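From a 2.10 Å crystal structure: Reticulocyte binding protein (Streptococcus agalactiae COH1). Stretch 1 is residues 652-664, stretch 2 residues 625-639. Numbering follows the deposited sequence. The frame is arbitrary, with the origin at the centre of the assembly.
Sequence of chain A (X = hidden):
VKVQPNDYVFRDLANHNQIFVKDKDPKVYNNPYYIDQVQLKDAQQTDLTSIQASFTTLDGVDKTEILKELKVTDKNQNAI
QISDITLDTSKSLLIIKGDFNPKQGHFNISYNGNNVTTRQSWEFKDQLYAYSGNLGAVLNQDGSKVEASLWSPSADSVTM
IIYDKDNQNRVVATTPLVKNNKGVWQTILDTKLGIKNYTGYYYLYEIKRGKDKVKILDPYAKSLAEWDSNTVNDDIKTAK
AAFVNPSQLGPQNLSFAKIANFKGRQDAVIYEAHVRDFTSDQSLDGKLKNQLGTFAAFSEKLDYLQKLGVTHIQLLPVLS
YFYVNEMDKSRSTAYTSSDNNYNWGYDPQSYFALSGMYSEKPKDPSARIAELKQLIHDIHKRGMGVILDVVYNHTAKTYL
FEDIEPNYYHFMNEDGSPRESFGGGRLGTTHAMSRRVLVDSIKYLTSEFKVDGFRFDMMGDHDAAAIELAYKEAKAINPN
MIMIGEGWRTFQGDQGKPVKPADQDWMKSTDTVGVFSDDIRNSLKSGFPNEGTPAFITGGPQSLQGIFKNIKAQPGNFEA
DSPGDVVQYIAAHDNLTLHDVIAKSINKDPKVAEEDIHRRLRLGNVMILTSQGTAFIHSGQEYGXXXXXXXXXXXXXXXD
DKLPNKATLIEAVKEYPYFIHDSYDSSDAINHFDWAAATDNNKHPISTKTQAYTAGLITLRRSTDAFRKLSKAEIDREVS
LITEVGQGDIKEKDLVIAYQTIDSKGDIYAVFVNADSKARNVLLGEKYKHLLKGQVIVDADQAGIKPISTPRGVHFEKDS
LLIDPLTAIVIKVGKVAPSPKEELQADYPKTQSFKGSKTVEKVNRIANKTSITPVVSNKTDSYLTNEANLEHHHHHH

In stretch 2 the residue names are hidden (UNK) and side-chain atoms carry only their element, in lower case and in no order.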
# COMPACT_ATOMS: atom_id res chain seq x y z
N ALA A 652 8.10 -32.06 5.32
CA ALA A 652 9.02 -32.59 6.33
C ALA A 652 8.52 -32.42 7.77
O ALA A 652 9.06 -33.03 8.69
CB ALA A 652 10.40 -31.95 6.18
N VAL A 653 7.51 -31.57 7.96
CA VAL A 653 6.96 -31.32 9.30
C VAL A 653 6.02 -32.45 9.73
O VAL A 653 5.13 -32.85 8.97
CB VAL A 653 6.23 -29.96 9.36
CG1 VAL A 653 5.55 -29.78 10.72
CG2 VAL A 653 7.20 -28.82 9.09
N LYS A 654 6.21 -32.94 10.95
CA LYS A 654 5.43 -34.05 11.49
C LYS A 654 4.13 -33.57 12.14
O LYS A 654 3.04 -34.06 11.81
CB LYS A 654 6.25 -34.83 12.51
CG LYS A 654 7.54 -35.43 11.96
CD LYS A 654 8.22 -36.33 12.98
CE LYS A 654 9.49 -36.95 12.43
NZ LYS A 654 10.56 -35.93 12.24
N GLU A 655 4.26 -32.62 13.06
CA GLU A 655 3.10 -32.04 13.75
C GLU A 655 2.87 -30.58 13.32
O GLU A 655 3.79 -29.76 13.37
CB GLU A 655 3.28 -32.17 15.27
CG GLU A 655 3.22 -33.62 15.76
CD GLU A 655 3.34 -33.78 17.27
OE1 GLU A 655 3.41 -32.77 18.00
OE2 GLU A 655 3.37 -34.94 17.74
N TYR A 656 1.64 -30.29 12.90
CA TYR A 656 1.24 -28.97 12.38
C TYR A 656 2.05 -28.54 11.15
O TYR A 656 2.87 -27.63 11.24
CB TYR A 656 1.34 -27.89 13.47
CG TYR A 656 0.55 -28.17 14.73
CD1 TYR A 656 -0.84 -28.28 14.70
CD2 TYR A 656 1.19 -28.30 15.95
CE1 TYR A 656 -1.56 -28.52 15.86
CE2 TYR A 656 0.48 -28.55 17.12
CZ TYR A 656 -0.89 -28.66 17.07
OH TYR A 656 -1.60 -28.90 18.22
N PRO A 657 1.81 -29.20 9.99
CA PRO A 657 2.62 -28.96 8.79
C PRO A 657 2.21 -27.78 7.91
O PRO A 657 2.94 -27.43 6.98
CB PRO A 657 2.44 -30.27 8.02
CG PRO A 657 1.06 -30.70 8.35
CD PRO A 657 0.77 -30.21 9.75
N TYR A 658 1.06 -27.16 8.20
CA TYR A 658 0.53 -26.07 7.37
C TYR A 658 0.94 -24.69 7.88
O TYR A 658 0.86 -24.41 9.08
CB TYR A 658 -1.00 -26.16 7.26
CG TYR A 658 -1.48 -27.38 6.51
CD1 TYR A 658 -1.49 -27.41 5.11
CD2 TYR A 658 -1.94 -28.51 7.18
CE1 TYR A 658 -1.94 -28.53 4.41
CE2 TYR A 658 -2.39 -29.64 6.50
CZ TYR A 658 -2.39 -29.64 5.11
OH TYR A 658 -2.83 -30.75 4.42
N PHE A 659 1.39 -23.84 6.96
CA PHE A 659 1.80 -22.46 7.25
C PHE A 659 1.01 -21.51 6.35
O PHE A 659 0.82 -21.78 5.16
CB PHE A 659 3.30 -22.28 6.99
CG PHE A 659 4.19 -23.16 7.85
CD1 PHE A 659 4.97 -22.61 8.86
CD2 PHE A 659 4.27 -24.53 7.63
CE1 PHE A 659 5.80 -23.40 9.64
CE2 PHE A 659 5.09 -25.33 8.41
CZ PHE A 659 5.86 -24.77 9.42
N ILE A 660 0.56 -20.39 6.91
CA ILE A 660 -0.32 -19.47 6.18
C ILE A 660 0.48 -18.47 5.33
O ILE A 660 1.34 -17.76 5.85
CB ILE A 660 -1.25 -18.70 7.14
CG1 ILE A 660 -2.09 -19.67 7.98
CG2 ILE A 660 -2.16 -17.75 6.36
CD1 ILE A 660 -2.88 -20.70 7.17
N HIS A 661 0.18 -18.44 4.03
CA HIS A 661 0.84 -17.53 3.09
C HIS A 661 -0.02 -16.31 2.74
O HIS A 661 0.43 -15.44 2.00
CB HIS A 661 1.23 -18.28 1.80
CG HIS A 661 0.07 -18.85 1.05
ND1 HIS A 661 -0.32 -20.16 1.18
CD2 HIS A 661 -0.77 -18.28 0.15
CE1 HIS A 661 -1.37 -20.38 0.39
NE2 HIS A 661 -1.66 -19.26 -0.24
N ASP A 662 -1.24 -16.25 3.25
CA ASP A 662 -2.11 -15.08 3.01
C ASP A 662 -3.03 -14.90 4.21
O ASP A 662 -4.15 -15.40 4.24
CB ASP A 662 -2.90 -15.26 1.71
CG ASP A 662 -3.75 -14.05 1.35
OD1 ASP A 662 -3.64 -12.99 2.00
OD2 ASP A 662 -4.53 -14.15 0.38
N SER A 663 -2.54 -14.15 5.20
CA SER A 663 -3.20 -14.07 6.51
C SER A 663 -4.14 -12.86 6.67
O SER A 663 -4.38 -12.40 7.78
CB SER A 663 -2.14 -14.09 7.63
OG SER A 663 -1.31 -12.95 7.57
N TYR A 664 -4.70 -12.39 5.56
CA TYR A 664 -5.60 -11.23 5.57
C TYR A 664 -6.86 -11.44 6.42
O TYR A 664 -7.40 -10.48 6.96
CB TYR A 664 -5.99 -10.84 4.14
CG TYR A 664 -7.17 -11.61 3.56
CD1 TYR A 664 -8.38 -10.97 3.32
CD2 TYR A 664 -7.07 -12.96 3.26
CE1 TYR A 664 -9.47 -11.66 2.79
CE2 TYR A 664 -8.15 -13.66 2.73
CZ TYR A 664 -9.34 -13.01 2.49
OH TYR A 664 -10.42 -13.69 1.97
N UNK A 625 9.62 -14.36 12.51
CA UNK A 625 8.18 -14.49 12.67
C UNK A 625 7.59 -15.63 11.84
O UNK A 625 8.00 -15.86 10.70
c UNK A 625 7.52 -13.16 12.28
n UNK A 625 4.02 -9.30 11.73
c UNK A 625 6.01 -13.09 12.38
n UNK A 625 2.09 -10.53 11.60
c UNK A 625 5.54 -11.69 12.05
c UNK A 625 3.41 -10.48 11.74
n UNK A 625 4.10 -11.61 11.88
N UNK A 626 6.63 -16.34 12.43
CA UNK A 626 6.00 -17.49 11.79
C UNK A 626 4.48 -17.37 11.79
O UNK A 626 3.89 -16.75 12.68
c UNK A 626 6.39 -18.82 12.48
c UNK A 626 5.83 -18.88 13.89
o UNK A 626 5.90 -19.93 11.72
N UNK A 627 3.85 -18.00 10.79
CA UNK A 627 2.40 -18.07 10.68
C UNK A 627 1.94 -19.53 10.56
O UNK A 627 1.08 -19.86 9.74
n UNK A 627 1.65 -12.63 7.42
c UNK A 627 1.67 -14.95 8.43
c UNK A 627 2.20 -15.76 9.61
c UNK A 627 1.98 -13.47 8.61
c UNK A 627 1.91 -17.25 9.48
N UNK A 628 2.50 -20.39 11.41
CA UNK A 628 2.17 -21.81 11.42
C UNK A 628 0.76 -22.02 11.99
O UNK A 628 0.39 -21.40 12.98
c UNK A 628 3.65 -24.94 13.17
c UNK A 628 5.90 -25.99 13.33
c UNK A 628 3.19 -22.61 12.26
n UNK A 628 5.43 -27.22 13.13
c UNK A 628 3.16 -24.12 11.99
n UNK A 628 7.21 -25.83 13.51
n UNK A 628 5.10 -24.93 13.35
N UNK A 629 -0.00 -22.90 11.35
CA UNK A 629 -1.38 -23.19 11.75
C UNK A 629 -1.40 -24.25 12.85
O UNK A 629 -1.48 -25.45 12.58
c UNK A 629 -4.29 -24.45 9.45
c UNK A 629 -4.36 -22.39 10.86
c UNK A 629 -2.19 -23.64 10.53
c UNK A 629 -3.71 -23.75 10.67
N UNK A 630 -1.32 -23.79 14.10
CA UNK A 630 -1.36 -24.66 15.28
C UNK A 630 -2.80 -25.01 15.68
O UNK A 630 -3.22 -24.78 16.82
c UNK A 630 -0.64 -24.00 16.46
c UNK A 630 1.65 -24.96 16.09
c UNK A 630 0.84 -23.69 16.29
c UNK A 630 1.36 -22.91 17.49
N UNK A 631 -3.54 -25.57 14.72
CA UNK A 631 -4.92 -26.00 14.94
C UNK A 631 -4.96 -27.52 15.03
O UNK A 631 -4.45 -28.20 14.13
o UNK A 631 -7.75 -26.85 14.18
c UNK A 631 -5.79 -25.52 13.77
n UNK A 631 -8.03 -24.63 14.04
c UNK A 631 -7.28 -25.72 14.02
N UNK A 632 -5.56 -28.08 16.11
CA UNK A 632 -5.68 -29.53 16.29
C UNK A 632 -6.23 -30.29 15.08
O UNK A 632 -5.83 -31.43 14.83
c UNK A 632 -6.65 -29.66 17.47
c UNK A 632 -6.47 -28.42 18.25
c UNK A 632 -6.13 -27.34 17.26
N UNK A 633 -7.13 -29.65 14.33
CA UNK A 633 -7.72 -30.28 13.14
C UNK A 633 -6.69 -30.43 12.01
O UNK A 633 -6.90 -31.22 11.08
c UNK A 633 -8.93 -29.48 12.65
o UNK A 633 -10.22 -30.40 14.44
c UNK A 633 -10.06 -29.42 13.68
o UNK A 633 -10.78 -28.40 13.72
N UNK A 634 -5.60 -29.68 12.08
CA UNK A 634 -4.51 -29.78 11.11
C UNK A 634 -3.19 -30.14 11.80
O UNK A 634 -2.14 -29.58 11.49
c UNK A 634 -8.13 -27.40 8.45
c UNK A 634 -4.40 -28.47 10.33
c UNK A 634 -6.55 -27.13 10.23
o UNK A 634 -9.32 -27.06 7.85
c UNK A 634 -6.12 -28.70 8.48
c UNK A 634 -7.75 -26.78 9.63
c UNK A 634 -5.71 -28.08 9.66
c UNK A 634 -7.31 -28.36 7.87
N UNK A 635 -3.27 -31.10 12.72
CA UNK A 635 -2.08 -31.69 13.36
C UNK A 635 -1.22 -32.40 12.32
O UNK A 635 -0.00 -32.40 12.41
s UNK A 635 -0.36 -32.37 16.25
c UNK A 635 -1.53 -31.93 17.54
c UNK A 635 -2.51 -32.66 14.47
c UNK A 635 -1.38 -33.40 15.19
N UNK A 636 -1.87 -33.02 11.34
CA UNK A 636 -1.18 -33.72 10.26
C UNK A 636 -1.84 -33.41 8.92
O UNK A 636 -2.97 -32.90 8.87
c UNK A 636 -1.17 -35.25 10.49
o UNK A 636 -2.51 -35.74 10.55
c UNK A 636 -0.44 -35.59 11.79
N UNK A 637 -1.13 -33.72 7.84
CA UNK A 637 -1.60 -33.45 6.48
C UNK A 637 -3.01 -33.98 6.26
O UNK A 637 -3.30 -35.14 6.56
c UNK A 637 -0.47 -34.40 1.61
c UNK A 637 -0.21 -34.73 3.07
c UNK A 637 -0.97 -33.80 4.00
n UNK A 637 -1.92 -34.48 1.25
c UNK A 637 -0.64 -34.09 5.46
N UNK A 638 -3.89 -33.13 5.73
CA UNK A 638 -5.27 -33.52 5.43
C UNK A 638 -5.47 -33.67 3.92
O UNK A 638 -4.55 -33.41 3.13
c UNK A 638 -6.30 -32.50 5.99
c UNK A 638 -6.16 -31.15 5.31
c UNK A 638 -6.14 -32.37 7.50
N UNK A 639 -6.67 -34.09 3.53
CA UNK A 639 -6.99 -34.32 2.12
C UNK A 639 -7.15 -33.01 1.35
O UNK A 639 -7.43 -31.96 1.95
c UNK A 639 -8.28 -35.14 2.00
o UNK A 639 -8.15 -36.40 2.63
O HOH W 1 0.42 -13.36 4.69
O HOH W 2 -0.94 -27.21 10.54

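Position 625 has three carbons, a nitrogen, then a carbon carrying two more nitrogens, none touching stretch 1; this guanidinium is Arg625, bonded elsewhere in the structure. At 626, one carbon carries an oxygen and a carbon, the oxygen at the ring edge of Phe659, 4.0 Å from CD1: Thr626.

Position 627 runs four carbons to a terminal nitrogen, 3.0 Å from Ser663 OG: Lys627. Nearly fully extended beyond chi1, it donates a hydrogen bond from NZ to that OG, while water 1 accepts from both NZ and Ser663 N. Its backbone O receives Ile660 N at 2.9 Å.

At 628 a second guanidinium follows three carbons, one of them over the Phe659 ring, 3.8 Å from the centroid: Arg628. That carbon is CG, and NH1 donates to Tyr656 O at 3.2 Å.

Position 629 has four carbons forked at the second, one of them 4.3 Å from Ile660 CD1: Leu629. Position 630 repeats that pattern, with a branch carbon 3.4 Å from Tyr656 CD2: Leu630, whose CA covers one face of the Tyr656 ring.

At 631, two carbons end in one oxygen and one nitrogen, and the backbone O is at the Tyr656 ring edge: Asn631, whose OD1 accepts from the backbone N of 633. At 632 three carbons close a ring onto the backbone N, 4.0 Å from Tyr656 CE1: Pro632. Position 633, two carbons ending in two oxygens without touching stretch 1, is Asp633.

The six-carbon ring bearing oxygen at 634 hangs from a CB 4.0 Å from Tyr658 CD2: Tyr634. Position 635 has two carbons, sulfur, carbon, the sulfur over the Tyr656 face opposite Leu630, 4.0 Å from the centroid: Met635.

At 636 one carbon carries oxygen and a carbon, the latter 3.8 Å from Lys654 O: Thr636. Position 637 has four carbons in a row ending in nitrogen; a carbon approaches Tyr658 OH at 3.6 Å, though the end leads away: Lys637. At 638 one carbon carries two more, and N donates to Tyr658 OH at 2.9 Å: Val638. Position 639, one carbon and one oxygen beyond contact, is Ser639.

The contact combines backbone pairing, polar side-chain ties and aromatic packing. Phe659 and Arg628 form a single beta bridge, with Leu629 N donating to Tyr658 O at 2.9 Å; farther along, Tyr656 N donates to Met635 O at 2.7 Å. There the Tyr656 ring lies between Leu630 CA and Met635 SD, while water 2 joins Leu629 O, Tyr634 O and Tyr658 N. The rule: backbone bonds accompany the register, polar side chains add ties, and rings pack around them.

Stretch 2 (625-639) RTKRLLNPDYMTKVS
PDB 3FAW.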